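Local coordinates for DNA mismatch repair protein MLH3 (Saccharomyces cerevisiae S288C, PDB 6RMN) that takes part in DNA mismatch repair, correcting insertion-deletion loops as one half of the MutLbeta heterodimer, at residues B[98-103]-B[141-146]. Numbering follows the deposited sequence.
Sequences SEFKKW and MVLLQH
His146 and Phe100 meet as an offset edge-to-face pair, the imidazole edge turned to the phenyl face with the planes at 86° and the ring centroids 5.5 Å apart. Followed outward, His146 begins with CB, which lies 4.1 Å from Phe100 CZ; CG stands anti to the backbone N (chi1 -170°), which carries the ring toward helix 87-101. There CD2 packs 3.9 Å from Phe100 CE1, and at the tip NE2 reaches a water at 3.1 Å, in the imidazole plane. That water donates to Glu99 OE2 and accepts from Trp103 NE1, at 2.8 Å in the indole plane, so one water joins a carboxylate, an indole N-H and an imidazole nitrogen. Histidine suits the place because its carbon edge can pack on a ring while its nitrogen serves the water.

The outer edge of the Phe100 ring, apolar and flat, packs on helix 136-151: CE1 lies 3.8 Å from Leu143 CD2, and CZ comes edge-on to Leu143 O at 3.3 Å. Cutting Phe100 back to an alanine is likely to open a gap beside Leu143 and take away the phenyl face against which the edge of His146 packs, leaving the imidazole less firmly held toward the water. Glu99 OE1 also takes a salt bridge from Lys102 NZ. Away from the two zinc ions of this C-terminal region, residues 98-103 are therefore joined to helix 136-151 by apolar and aromatic packing and by a shared water, through which Glu99 could favour a protonated His146.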
loop_
_atom_site.group_PDB
_atom_site.type_symbol
_atom_site.label_atom_id
_atom_site.label_comp_id
_atom_site.label_asym_id
_atom_site.label_seq_id
_atom_site.Cartn_x
_atom_site.Cartn_y
_atom_site.Cartn_z
ATOM N N SER B 98 20.042 -43.785 -17.672
ATOM C CA SER B 98 20.782 -43.163 -16.564
ATOM C C SER B 98 20.187 -41.801 -16.195
ATOM O O SER B 98 20.061 -41.474 -15.006
ATOM C CB SER B 98 22.247 -42.994 -16.959
ATOM O OG SER B 98 22.363 -42.275 -18.180
ATOM N N GLU B 99 19.810 -41.018 -17.219
ATOM C CA GLU B 99 19.197 -39.702 -17.060
ATOM C C GLU B 99 17.798 -39.790 -16.415
ATOM O O GLU B 99 17.525 -39.055 -15.457
ATOM C CB GLU B 99 19.178 -38.960 -18.406
ATOM C CG GLU B 99 19.150 -37.446 -18.292
ATOM C CD GLU B 99 20.069 -36.826 -17.258
ATOM O OE1 GLU B 99 21.269 -37.186 -17.232
ATOM O OE2 GLU B 99 19.588 -35.975 -16.475
ATOM N N PHE B 100 16.948 -40.734 -16.886
ATOM C CA PHE B 100 15.595 -40.933 -16.339
ATOM C C PHE B 100 15.587 -41.424 -14.890
ATOM O O PHE B 100 14.646 -41.105 -14.171
ATOM C CB PHE B 100 14.751 -41.845 -17.235
ATOM C CG PHE B 100 14.154 -41.153 -18.440
ATOM C CD1 PHE B 100 12.978 -40.417 -18.330
ATOM C CD2 PHE B 100 14.769 -41.237 -19.687
ATOM C CE1 PHE B 100 12.424 -39.781 -19.449
ATOM C CE2 PHE B 100 14.217 -40.599 -20.800
ATOM C CZ PHE B 100 13.049 -39.875 -20.675
ATOM N N LYS B 101 16.634 -42.181 -14.456
ATOM C CA LYS B 101 16.774 -42.692 -13.076
ATOM C C LYS B 101 16.861 -41.546 -12.056
ATOM O O LYS B 101 16.356 -41.690 -10.946
ATOM C CB LYS B 101 18.005 -43.623 -12.921
ATOM C CG LYS B 101 17.952 -44.939 -13.704
ATOM C CD LYS B 101 17.253 -46.084 -12.949
ATOM C CE LYS B 101 17.149 -47.342 -13.784
ATOM N NZ LYS B 101 16.231 -48.335 -13.168
ATOM N N LYS B 102 17.475 -40.413 -12.435
ATOM C CA LYS B 102 17.622 -39.218 -11.582
ATOM C C LYS B 102 16.271 -38.580 -11.217
ATOM O O LYS B 102 16.172 -37.890 -10.200
ATOM C CB LYS B 102 18.510 -38.167 -12.273
ATOM C CG LYS B 102 19.914 -38.653 -12.604
ATOM C CD LYS B 102 20.626 -37.664 -13.501
ATOM C CE LYS B 102 21.942 -38.213 -13.967
ATOM N NZ LYS B 102 22.678 -37.243 -14.808
ATOM N N TRP B 103 15.245 -38.798 -12.059
ATOM C CA TRP B 103 13.894 -38.280 -11.866
ATOM C C TRP B 103 12.920 -39.343 -11.339
ATOM O O TRP B 103 11.716 -39.124 -11.372
ATOM C CB TRP B 103 13.373 -37.654 -13.172
ATOM C CG TRP B 103 14.220 -36.519 -13.658
ATOM C CD1 TRP B 103 15.124 -36.547 -14.682
ATOM C CD2 TRP B 103 14.303 -35.205 -13.081
ATOM N NE1 TRP B 103 15.733 -35.317 -14.808
ATOM C CE2 TRP B 103 15.256 -34.479 -13.828
ATOM C CE3 TRP B 103 13.653 -34.569 -12.008
ATOM C CZ2 TRP B 103 15.550 -33.137 -13.559
ATOM C CZ3 TRP B 103 13.964 -33.246 -11.729
ATOM C CH2 TRP B 103 14.928 -32.556 -12.479
ATOM N N MET B 141 4.139 -40.908 -24.347
ATOM C CA MET B 141 4.206 -39.560 -24.904
ATOM C C MET B 141 5.073 -38.631 -24.050
ATOM O O MET B 141 5.891 -37.890 -24.593
ATOM C CB MET B 141 2.797 -38.969 -25.068
ATOM C CG MET B 141 2.751 -37.796 -26.007
ATOM S SD MET B 141 1.962 -36.353 -25.272
ATOM C CE MET B 141 3.426 -35.482 -24.555
ATOM N N VAL B 142 4.906 -38.704 -22.724
ATOM C CA VAL B 142 5.583 -37.876 -21.726
ATOM C C VAL B 142 7.085 -38.213 -21.630
ATOM O O VAL B 142 7.897 -37.297 -21.573
ATOM C CB VAL B 142 4.805 -37.960 -20.387
ATOM C CG1 VAL B 142 5.706 -37.878 -19.170
ATOM C CG2 VAL B 142 3.746 -36.880 -20.338
ATOM N N LEU B 143 7.445 -39.496 -21.662
ATOM C CA LEU B 143 8.838 -39.951 -21.622
ATOM C C LEU B 143 9.577 -39.653 -22.946
ATOM O O LEU B 143 10.732 -39.218 -22.909
ATOM C CB LEU B 143 8.924 -41.445 -21.229
ATOM C CG LEU B 143 8.307 -41.820 -19.854
ATOM C CD1 LEU B 143 8.494 -43.290 -19.556
ATOM C CD2 LEU B 143 8.875 -40.994 -18.725
ATOM N N LEU B 144 8.895 -39.838 -24.101
ATOM C CA LEU B 144 9.444 -39.533 -25.426
ATOM C C LEU B 144 9.737 -38.049 -25.563
ATOM O O LEU B 144 10.780 -37.699 -26.109
ATOM C CB LEU B 144 8.501 -39.968 -26.556
ATOM C CG LEU B 144 8.593 -41.413 -26.987
ATOM C CD1 LEU B 144 7.392 -41.788 -27.808
ATOM C CD2 LEU B 144 9.878 -41.690 -27.771
ATOM N N GLN B 145 8.820 -37.186 -25.078
ATOM C CA GLN B 145 8.945 -35.725 -25.095
ATOM C C GLN B 145 10.263 -35.298 -24.412
ATOM O O GLN B 145 11.044 -34.569 -25.030
ATOM C CB GLN B 145 7.716 -35.080 -24.429
ATOM C CG GLN B 145 7.634 -33.558 -24.511
ATOM C CD GLN B 145 6.614 -33.037 -23.521
ATOM O OE1 GLN B 145 6.687 -33.295 -22.310
ATOM N NE2 GLN B 145 5.632 -32.294 -24.012
ATOM N N HIS B 146 10.547 -35.832 -23.197
ATOM C CA HIS B 146 11.796 -35.560 -22.494
ATOM C C HIS B 146 13.038 -36.126 -23.206
ATOM O O HIS B 146 14.055 -35.432 -23.277
ATOM C CB HIS B 146 11.758 -35.998 -21.029
ATOM C CG HIS B 146 12.944 -35.488 -20.264
ATOM N ND1 HIS B 146 13.224 -34.127 -20.185
ATOM C CD2 HIS B 146 13.908 -36.170 -19.604
ATOM C CE1 HIS B 146 14.331 -34.028 -19.469
ATOM N NE2 HIS B 146 14.780 -35.226 -19.097
HETATM O O HOH W 1 17.167 -35.044 -17.195
#